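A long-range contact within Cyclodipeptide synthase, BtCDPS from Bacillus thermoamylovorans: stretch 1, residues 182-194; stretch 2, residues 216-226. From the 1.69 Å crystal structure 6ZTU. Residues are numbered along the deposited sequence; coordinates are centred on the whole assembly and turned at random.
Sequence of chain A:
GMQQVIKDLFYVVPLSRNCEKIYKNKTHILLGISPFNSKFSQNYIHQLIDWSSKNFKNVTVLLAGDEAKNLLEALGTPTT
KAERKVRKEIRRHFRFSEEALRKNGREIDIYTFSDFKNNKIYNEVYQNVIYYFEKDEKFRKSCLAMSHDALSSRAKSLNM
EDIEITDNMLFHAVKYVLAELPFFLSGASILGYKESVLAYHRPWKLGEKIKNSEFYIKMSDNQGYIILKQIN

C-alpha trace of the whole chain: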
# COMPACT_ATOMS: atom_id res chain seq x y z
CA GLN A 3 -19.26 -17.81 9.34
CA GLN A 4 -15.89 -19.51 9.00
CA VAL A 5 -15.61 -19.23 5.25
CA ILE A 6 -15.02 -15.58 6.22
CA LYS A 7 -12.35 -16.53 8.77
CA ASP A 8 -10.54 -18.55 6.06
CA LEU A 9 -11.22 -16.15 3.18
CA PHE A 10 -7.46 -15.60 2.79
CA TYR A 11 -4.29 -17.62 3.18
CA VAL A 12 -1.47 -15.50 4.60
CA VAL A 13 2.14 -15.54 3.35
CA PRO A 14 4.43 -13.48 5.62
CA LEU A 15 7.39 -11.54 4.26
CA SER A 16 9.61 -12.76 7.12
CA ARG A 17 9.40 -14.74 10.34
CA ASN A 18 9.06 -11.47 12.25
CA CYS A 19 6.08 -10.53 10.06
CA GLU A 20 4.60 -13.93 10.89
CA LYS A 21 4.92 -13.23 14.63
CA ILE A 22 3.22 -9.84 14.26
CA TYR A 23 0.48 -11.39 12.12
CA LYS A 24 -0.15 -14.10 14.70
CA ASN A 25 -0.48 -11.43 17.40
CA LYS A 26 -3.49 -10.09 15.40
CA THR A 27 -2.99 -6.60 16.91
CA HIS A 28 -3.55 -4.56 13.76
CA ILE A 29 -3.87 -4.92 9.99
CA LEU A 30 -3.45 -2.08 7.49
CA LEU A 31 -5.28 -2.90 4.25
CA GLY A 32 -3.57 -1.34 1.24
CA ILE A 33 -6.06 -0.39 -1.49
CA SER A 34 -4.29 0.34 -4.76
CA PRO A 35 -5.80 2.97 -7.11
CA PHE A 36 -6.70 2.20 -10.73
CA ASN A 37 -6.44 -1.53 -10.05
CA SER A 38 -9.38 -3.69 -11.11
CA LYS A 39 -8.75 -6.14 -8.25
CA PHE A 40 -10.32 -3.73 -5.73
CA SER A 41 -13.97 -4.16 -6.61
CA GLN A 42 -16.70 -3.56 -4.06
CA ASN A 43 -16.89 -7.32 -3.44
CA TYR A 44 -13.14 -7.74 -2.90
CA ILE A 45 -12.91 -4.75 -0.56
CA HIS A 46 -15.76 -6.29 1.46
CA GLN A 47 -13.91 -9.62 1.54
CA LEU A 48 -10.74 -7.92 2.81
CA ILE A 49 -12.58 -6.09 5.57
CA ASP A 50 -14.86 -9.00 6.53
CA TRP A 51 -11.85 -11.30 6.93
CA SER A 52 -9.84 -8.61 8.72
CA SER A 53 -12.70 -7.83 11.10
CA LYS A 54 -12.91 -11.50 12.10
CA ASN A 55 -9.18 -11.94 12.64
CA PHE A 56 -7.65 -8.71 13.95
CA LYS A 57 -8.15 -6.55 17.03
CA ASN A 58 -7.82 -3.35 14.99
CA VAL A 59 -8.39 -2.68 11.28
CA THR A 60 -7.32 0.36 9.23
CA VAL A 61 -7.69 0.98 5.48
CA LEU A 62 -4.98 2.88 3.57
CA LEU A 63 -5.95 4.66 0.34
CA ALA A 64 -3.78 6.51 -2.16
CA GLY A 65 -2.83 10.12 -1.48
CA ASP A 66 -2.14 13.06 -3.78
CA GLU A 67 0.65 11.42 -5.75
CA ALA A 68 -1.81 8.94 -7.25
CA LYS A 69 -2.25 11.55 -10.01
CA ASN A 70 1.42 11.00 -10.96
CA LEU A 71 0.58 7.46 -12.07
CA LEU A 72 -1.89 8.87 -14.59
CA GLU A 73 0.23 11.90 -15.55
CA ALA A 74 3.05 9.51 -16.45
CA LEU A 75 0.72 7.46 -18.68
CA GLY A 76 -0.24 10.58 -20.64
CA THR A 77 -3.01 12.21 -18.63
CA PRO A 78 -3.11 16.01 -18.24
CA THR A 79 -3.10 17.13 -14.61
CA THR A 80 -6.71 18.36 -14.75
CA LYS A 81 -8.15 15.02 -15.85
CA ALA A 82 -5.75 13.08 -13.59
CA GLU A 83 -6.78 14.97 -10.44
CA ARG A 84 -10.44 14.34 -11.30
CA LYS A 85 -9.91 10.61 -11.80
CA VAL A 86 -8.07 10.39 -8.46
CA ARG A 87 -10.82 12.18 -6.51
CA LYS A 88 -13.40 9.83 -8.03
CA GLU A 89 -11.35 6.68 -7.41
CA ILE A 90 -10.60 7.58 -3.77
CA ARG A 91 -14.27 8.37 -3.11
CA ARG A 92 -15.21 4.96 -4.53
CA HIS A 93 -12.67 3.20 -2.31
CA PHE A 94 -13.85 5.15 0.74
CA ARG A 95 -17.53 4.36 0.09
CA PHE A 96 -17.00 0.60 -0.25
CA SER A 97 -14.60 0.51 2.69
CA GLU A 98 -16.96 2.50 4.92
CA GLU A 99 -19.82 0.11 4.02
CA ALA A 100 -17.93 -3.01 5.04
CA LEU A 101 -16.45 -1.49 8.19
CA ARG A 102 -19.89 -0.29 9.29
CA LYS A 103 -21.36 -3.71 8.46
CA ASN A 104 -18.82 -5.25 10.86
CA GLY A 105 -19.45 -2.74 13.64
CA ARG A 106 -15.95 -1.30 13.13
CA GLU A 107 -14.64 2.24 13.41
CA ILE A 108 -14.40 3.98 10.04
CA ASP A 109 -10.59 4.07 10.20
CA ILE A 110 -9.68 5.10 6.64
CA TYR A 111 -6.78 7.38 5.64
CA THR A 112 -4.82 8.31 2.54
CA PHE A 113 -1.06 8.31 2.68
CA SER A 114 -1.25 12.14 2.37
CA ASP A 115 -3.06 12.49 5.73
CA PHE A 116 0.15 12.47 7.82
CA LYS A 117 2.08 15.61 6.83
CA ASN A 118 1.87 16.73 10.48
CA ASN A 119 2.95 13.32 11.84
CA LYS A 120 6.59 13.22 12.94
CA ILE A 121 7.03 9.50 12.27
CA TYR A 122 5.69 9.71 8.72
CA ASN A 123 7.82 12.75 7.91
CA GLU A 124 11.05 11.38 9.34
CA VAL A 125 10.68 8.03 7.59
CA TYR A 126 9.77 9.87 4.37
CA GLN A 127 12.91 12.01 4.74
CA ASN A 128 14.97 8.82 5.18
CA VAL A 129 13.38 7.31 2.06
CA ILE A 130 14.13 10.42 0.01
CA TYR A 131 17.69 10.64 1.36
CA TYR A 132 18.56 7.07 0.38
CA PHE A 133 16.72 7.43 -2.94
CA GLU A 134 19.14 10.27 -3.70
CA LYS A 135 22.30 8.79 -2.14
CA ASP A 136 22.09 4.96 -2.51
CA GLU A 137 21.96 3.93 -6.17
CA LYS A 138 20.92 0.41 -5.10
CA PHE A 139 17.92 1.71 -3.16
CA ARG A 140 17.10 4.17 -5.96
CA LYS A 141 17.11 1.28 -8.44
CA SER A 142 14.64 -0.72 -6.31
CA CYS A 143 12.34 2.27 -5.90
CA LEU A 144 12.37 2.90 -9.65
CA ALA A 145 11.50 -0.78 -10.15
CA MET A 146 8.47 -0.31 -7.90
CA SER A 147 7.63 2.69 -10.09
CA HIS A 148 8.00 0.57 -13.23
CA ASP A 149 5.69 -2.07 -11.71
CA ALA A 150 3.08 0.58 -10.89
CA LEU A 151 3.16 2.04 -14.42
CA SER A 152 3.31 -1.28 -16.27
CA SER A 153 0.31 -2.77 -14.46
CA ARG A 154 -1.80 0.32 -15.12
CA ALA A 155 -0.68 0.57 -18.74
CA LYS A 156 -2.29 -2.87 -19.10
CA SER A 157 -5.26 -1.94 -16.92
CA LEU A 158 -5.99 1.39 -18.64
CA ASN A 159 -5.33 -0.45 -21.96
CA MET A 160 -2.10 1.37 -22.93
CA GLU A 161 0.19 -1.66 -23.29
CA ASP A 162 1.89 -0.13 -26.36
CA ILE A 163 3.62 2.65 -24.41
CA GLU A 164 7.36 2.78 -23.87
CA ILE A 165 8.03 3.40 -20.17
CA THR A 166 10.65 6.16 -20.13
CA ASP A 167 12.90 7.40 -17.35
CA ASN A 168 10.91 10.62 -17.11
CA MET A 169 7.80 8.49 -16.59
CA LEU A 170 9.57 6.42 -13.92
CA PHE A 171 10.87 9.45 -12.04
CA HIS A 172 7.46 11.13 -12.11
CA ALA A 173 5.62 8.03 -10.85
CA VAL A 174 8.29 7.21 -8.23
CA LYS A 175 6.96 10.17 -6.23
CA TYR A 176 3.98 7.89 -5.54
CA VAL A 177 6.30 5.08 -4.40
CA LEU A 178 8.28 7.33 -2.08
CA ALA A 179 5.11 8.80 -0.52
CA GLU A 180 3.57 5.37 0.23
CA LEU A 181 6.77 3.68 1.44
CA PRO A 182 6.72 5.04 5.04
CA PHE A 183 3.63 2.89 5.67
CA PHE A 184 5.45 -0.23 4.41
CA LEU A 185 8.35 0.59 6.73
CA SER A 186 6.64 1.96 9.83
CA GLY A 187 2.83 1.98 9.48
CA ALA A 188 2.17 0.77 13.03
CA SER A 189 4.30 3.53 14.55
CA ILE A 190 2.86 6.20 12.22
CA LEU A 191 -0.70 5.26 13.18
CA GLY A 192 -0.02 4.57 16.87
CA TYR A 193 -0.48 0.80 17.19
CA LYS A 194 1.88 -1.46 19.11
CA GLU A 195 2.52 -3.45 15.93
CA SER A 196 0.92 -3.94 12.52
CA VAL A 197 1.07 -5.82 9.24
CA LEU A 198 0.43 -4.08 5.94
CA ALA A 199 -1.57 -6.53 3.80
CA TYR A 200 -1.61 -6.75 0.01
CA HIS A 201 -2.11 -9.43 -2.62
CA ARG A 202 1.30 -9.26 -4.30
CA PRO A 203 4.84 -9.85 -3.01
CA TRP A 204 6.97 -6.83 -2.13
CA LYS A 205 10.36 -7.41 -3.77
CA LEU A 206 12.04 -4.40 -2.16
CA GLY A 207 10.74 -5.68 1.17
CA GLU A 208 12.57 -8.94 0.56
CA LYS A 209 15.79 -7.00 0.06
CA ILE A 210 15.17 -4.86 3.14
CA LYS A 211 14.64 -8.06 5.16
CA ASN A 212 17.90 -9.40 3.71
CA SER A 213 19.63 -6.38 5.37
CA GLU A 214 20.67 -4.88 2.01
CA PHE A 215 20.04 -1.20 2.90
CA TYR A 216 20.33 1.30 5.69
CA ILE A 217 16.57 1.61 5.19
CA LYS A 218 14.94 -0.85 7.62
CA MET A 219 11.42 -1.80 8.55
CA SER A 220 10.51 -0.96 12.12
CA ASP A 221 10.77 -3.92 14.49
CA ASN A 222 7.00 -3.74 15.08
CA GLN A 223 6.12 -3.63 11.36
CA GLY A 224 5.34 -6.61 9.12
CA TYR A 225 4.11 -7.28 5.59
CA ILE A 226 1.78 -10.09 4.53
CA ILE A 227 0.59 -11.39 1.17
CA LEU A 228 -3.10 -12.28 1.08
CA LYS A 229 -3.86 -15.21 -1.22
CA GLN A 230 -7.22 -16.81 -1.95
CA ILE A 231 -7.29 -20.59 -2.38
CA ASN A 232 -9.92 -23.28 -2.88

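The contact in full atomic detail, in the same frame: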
# COMPACT_ATOMS: atom_id res chain seq x y z
N PRO A 182 6.66 5.02 3.57
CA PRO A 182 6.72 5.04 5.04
C PRO A 182 5.72 4.11 5.70
O PRO A 182 5.99 3.64 6.82
CB PRO A 182 6.44 6.51 5.39
CG PRO A 182 6.93 7.27 4.19
CD PRO A 182 6.53 6.39 3.02
N PHE A 183 4.59 3.81 5.06
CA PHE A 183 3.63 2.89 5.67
C PHE A 183 4.08 1.44 5.55
O PHE A 183 3.76 0.64 6.43
CB PHE A 183 2.24 3.07 5.06
CG PHE A 183 1.57 4.32 5.54
CD1 PHE A 183 0.90 4.32 6.75
CD2 PHE A 183 1.70 5.50 4.83
CE1 PHE A 183 0.33 5.48 7.23
CE2 PHE A 183 1.11 6.66 5.31
CZ PHE A 183 0.44 6.64 6.51
N PHE A 184 4.81 1.08 4.48
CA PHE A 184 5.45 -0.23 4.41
C PHE A 184 6.49 -0.41 5.50
O PHE A 184 6.69 -1.52 6.00
CB PHE A 184 6.16 -0.42 3.06
CG PHE A 184 5.27 -0.53 1.85
CD1 PHE A 184 4.50 0.55 1.41
CD2 PHE A 184 5.27 -1.69 1.08
CE1 PHE A 184 3.72 0.45 0.26
CE2 PHE A 184 4.49 -1.80 -0.08
CZ PHE A 184 3.72 -0.72 -0.49
N LEU A 185 7.22 0.66 5.82
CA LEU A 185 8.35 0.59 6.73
C LEU A 185 7.95 0.74 8.19
O LEU A 185 8.54 0.09 9.06
CB LEU A 185 9.38 1.68 6.39
CG LEU A 185 9.99 1.60 4.99
CD1 LEU A 185 10.78 2.86 4.70
CD2 LEU A 185 10.87 0.36 4.91
N SER A 186 6.94 1.57 8.46
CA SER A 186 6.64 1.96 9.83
C SER A 186 5.17 2.31 10.05
O SER A 186 4.86 3.18 10.87
CB SER A 186 7.50 3.18 10.24
OG SER A 186 8.89 2.93 10.06
N GLY A 187 4.25 1.62 9.37
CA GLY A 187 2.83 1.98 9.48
C GLY A 187 2.29 1.91 10.89
O GLY A 187 1.51 2.78 11.31
N ALA A 188 2.66 0.88 11.66
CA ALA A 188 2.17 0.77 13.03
C ALA A 188 2.56 2.00 13.84
O ALA A 188 1.73 2.58 14.56
CB ALA A 188 2.72 -0.49 13.70
N SER A 189 3.82 2.41 13.75
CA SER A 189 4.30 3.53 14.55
C SER A 189 3.73 4.85 14.05
O SER A 189 3.46 5.75 14.87
CB SER A 189 5.82 3.57 14.53
OG SER A 189 6.35 2.53 15.32
N ILE A 190 3.52 4.99 12.74
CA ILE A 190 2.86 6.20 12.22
C ILE A 190 1.45 6.32 12.78
O ILE A 190 1.01 7.41 13.21
CB ILE A 190 2.84 6.19 10.68
CG1 ILE A 190 4.25 6.34 10.12
CG2 ILE A 190 1.90 7.28 10.13
CD1 ILE A 190 4.31 6.00 8.62
N LEU A 191 0.70 5.21 12.78
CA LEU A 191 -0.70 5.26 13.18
C LEU A 191 -0.88 5.21 14.70
O LEU A 191 -1.91 5.69 15.20
CB LEU A 191 -1.47 4.12 12.53
CG LEU A 191 -1.67 4.23 11.02
CD1 LEU A 191 -1.96 2.84 10.45
CD2 LEU A 191 -2.82 5.17 10.71
N GLY A 192 0.07 4.67 15.43
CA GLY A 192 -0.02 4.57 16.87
C GLY A 192 -0.46 3.23 17.41
O GLY A 192 -1.04 3.18 18.50
N TYR A 193 -0.23 2.14 16.68
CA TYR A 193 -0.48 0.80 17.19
C TYR A 193 0.82 0.15 17.65
O TYR A 193 1.91 0.52 17.20
CB TYR A 193 -1.17 -0.07 16.12
CG TYR A 193 -2.53 0.47 15.83
CD1 TYR A 193 -3.61 0.17 16.65
CD2 TYR A 193 -2.74 1.36 14.77
CE1 TYR A 193 -4.86 0.70 16.41
CE2 TYR A 193 -3.99 1.89 14.53
CZ TYR A 193 -5.05 1.56 15.35
OH TYR A 193 -6.29 2.10 15.12
N LYS A 194 0.70 -0.79 18.58
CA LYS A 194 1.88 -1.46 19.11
C LYS A 194 2.65 -2.17 18.01
O LYS A 194 3.89 -2.22 18.05
CB LYS A 194 1.46 -2.48 20.18
CG LYS A 194 2.63 -3.05 20.95
CD LYS A 194 2.54 -4.56 21.09
CE LYS A 194 1.35 -4.97 21.94
NZ LYS A 194 1.49 -6.36 22.46
N TYR A 216 20.47 0.62 4.42
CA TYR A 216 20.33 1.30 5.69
C TYR A 216 18.88 1.61 5.99
O TYR A 216 18.54 1.81 7.16
CB TYR A 216 21.18 2.58 5.71
CG TYR A 216 22.66 2.26 5.78
CD1 TYR A 216 23.17 1.48 6.82
CD2 TYR A 216 23.54 2.72 4.82
CE1 TYR A 216 24.51 1.18 6.89
CE2 TYR A 216 24.88 2.43 4.89
CZ TYR A 216 25.36 1.65 5.93
OH TYR A 216 26.70 1.34 6.01
N ILE A 217 18.02 1.60 4.97
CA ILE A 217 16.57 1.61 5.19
C ILE A 217 16.15 0.28 5.80
O ILE A 217 16.44 -0.79 5.25
CB ILE A 217 15.83 1.85 3.86
CG1 ILE A 217 16.01 3.29 3.38
CG2 ILE A 217 14.33 1.48 3.98
CD1 ILE A 217 15.05 4.26 4.01
N LYS A 218 15.44 0.33 6.93
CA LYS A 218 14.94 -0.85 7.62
C LYS A 218 13.45 -0.69 7.91
O LYS A 218 12.96 0.42 8.11
CB LYS A 218 15.65 -1.09 8.96
CG LYS A 218 17.06 -1.64 8.86
CD LYS A 218 17.62 -1.88 10.26
CE LYS A 218 16.93 -3.05 10.94
NZ LYS A 218 17.82 -3.68 11.95
N MET A 219 12.74 -1.81 7.96
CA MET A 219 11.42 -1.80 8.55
C MET A 219 11.55 -1.67 10.06
O MET A 219 12.49 -2.18 10.67
CB MET A 219 10.65 -3.07 8.19
CG MET A 219 10.27 -3.15 6.72
SD MET A 219 9.66 -4.76 6.24
CE MET A 219 8.12 -4.81 7.17
N SER A 220 10.59 -0.98 10.66
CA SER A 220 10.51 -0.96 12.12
C SER A 220 10.30 -2.36 12.66
O SER A 220 9.65 -3.21 12.04
CB SER A 220 9.36 -0.05 12.58
OG SER A 220 9.62 1.29 12.19
N ASP A 221 10.84 -2.60 13.87
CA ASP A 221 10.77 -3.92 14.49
C ASP A 221 9.35 -4.38 14.72
O ASP A 221 9.10 -5.59 14.82
CB ASP A 221 11.51 -3.90 15.84
CG ASP A 221 13.00 -3.81 15.69
OD1 ASP A 221 13.52 -4.09 14.59
OD2 ASP A 221 13.66 -3.45 16.69
N ASN A 222 8.40 -3.44 14.84
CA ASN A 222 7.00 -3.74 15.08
C ASN A 222 6.16 -3.70 13.81
O ASN A 222 4.93 -3.63 13.90
CB ASN A 222 6.41 -2.77 16.11
CG ASN A 222 6.37 -1.35 15.59
OD1 ASN A 222 7.09 -1.00 14.65
ND2 ASN A 222 5.53 -0.51 16.21
N GLN A 223 6.80 -3.73 12.65
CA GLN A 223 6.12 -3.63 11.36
C GLN A 223 6.34 -4.92 10.57
O GLN A 223 7.47 -5.41 10.49
CB GLN A 223 6.65 -2.43 10.57
CG GLN A 223 5.88 -2.16 9.27
CD GLN A 223 4.47 -1.68 9.54
OE1 GLN A 223 4.14 -1.26 10.65
NE2 GLN A 223 3.62 -1.75 8.53
N GLY A 224 5.26 -5.46 10.00
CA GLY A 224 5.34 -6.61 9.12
C GLY A 224 4.61 -6.36 7.82
O GLY A 224 3.90 -5.36 7.65
N TYR A 225 4.78 -7.30 6.89
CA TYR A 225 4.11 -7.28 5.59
C TYR A 225 3.59 -8.68 5.32
O TYR A 225 4.32 -9.65 5.51
CB TYR A 225 5.09 -6.87 4.48
CG TYR A 225 4.46 -6.76 3.10
CD1 TYR A 225 3.96 -5.54 2.64
CD2 TYR A 225 4.39 -7.86 2.24
CE1 TYR A 225 3.39 -5.43 1.36
CE2 TYR A 225 3.82 -7.76 0.96
CZ TYR A 225 3.34 -6.54 0.53
OH TYR A 225 2.77 -6.42 -0.74
N ILE A 226 2.34 -8.79 4.87
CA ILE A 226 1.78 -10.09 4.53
C ILE A 226 1.16 -10.05 3.15
O ILE A 226 0.54 -9.06 2.75
CB ILE A 226 0.75 -10.60 5.57
CG1 ILE A 226 -0.44 -9.64 5.70
CG2 ILE A 226 1.43 -10.88 6.90
CD1 ILE A 226 -1.51 -10.16 6.61
O HOH W 1 4.59 -3.19 6.10
O HOH W 2 11.54 2.94 8.95
O HOH W 3 5.82 0.52 12.61
O HOH W 4 9.04 2.44 14.96

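Stretch 1 is the end of a helix, 182-191, followed by a short loop. Stretch 2 is loop from Tyr216 to Asn222, with a type I beta turn from Ser220 to Gln223, and then a strand, 223-226. Helix and strand run at 127° to each other, and their axes approach to 6.6 Å. The helix is kinked. The N atoms of Ala188 and Ser189 have no bond to the turn before, so they are free for other partners.

Pro182 makes no contact. Phe183 points its CA-to-CB bond away from stretch 2. Its O lies 3.2 Å from Gln223 NE2, but the angle is too poor for a hydrogen bond.

Phe184 points its CA-to-CB bond sideways, but the end of its ring comes nearer to the strand. Its CE2 meets Tyr225 CE1 at 4.1 Å, an oblique apolar contact between two buried rings. Water 1 accepts from Gln223 NE2 (3.0 Å) and donates to Phe184 O (2.7 Å) and Gly224 O (2.8 Å), tying helix to strand.

Leu185 has the largest area covered by the other stretch. Its CD2 packs against Ile217 CG2 at 3.8 Å and Met219 CG at 4.0 Å, a small apolar cluster. Its backbone also bonds: Ser220 N donates to Leu185 O at 2.8 Å, nearly straight at 167°. Met219 CA adds a CA-H...O contact to Leu185 O at 3.5 Å. Here the backbones run close, with Leu185 CA 4.3 Å from Met219 CA.

Ser186 OG and Ser220 OG share a hydrogen bond of 2.8 Å. Water 2 extends the link, bonding to Ser186 OG at 2.9 Å and donating to Lys218 O at 3.0 Å.

Gly187 leaves room for the Gln223 amide. An ideal CB here would sit 3.3 Å from Gln223 NE2 and would clash with Phe183 O at 2.8 Å.

Ala188 N donates to Gln223 OE1 at 2.8 Å and 170°. The glutamine side chain thus supplies an acceptor where the helix offers none. Ala188 CB rests 3.5 Å from the same Gln223 OE1.

Ser189 N donates to water 3 at 3.0 Å. That water donates to Asn222 OD1 (2.8 Å) and Gln223 OE1 (3.1 Å). Water 4 bonds to both Ser189 OG (2.7 Å) and Ser220 OG (3.1 Å).

Ile190, Leu191 and Gly192 are out of reach. Gly192 leaves the helix with positive phi, and the chain then turns back toward Asn222. Asn222 ND2 donates to Ser189 OG at 3.3 Å and to Lys194 O at 3.0 Å, so one amide joins the helix to the loop that follows it.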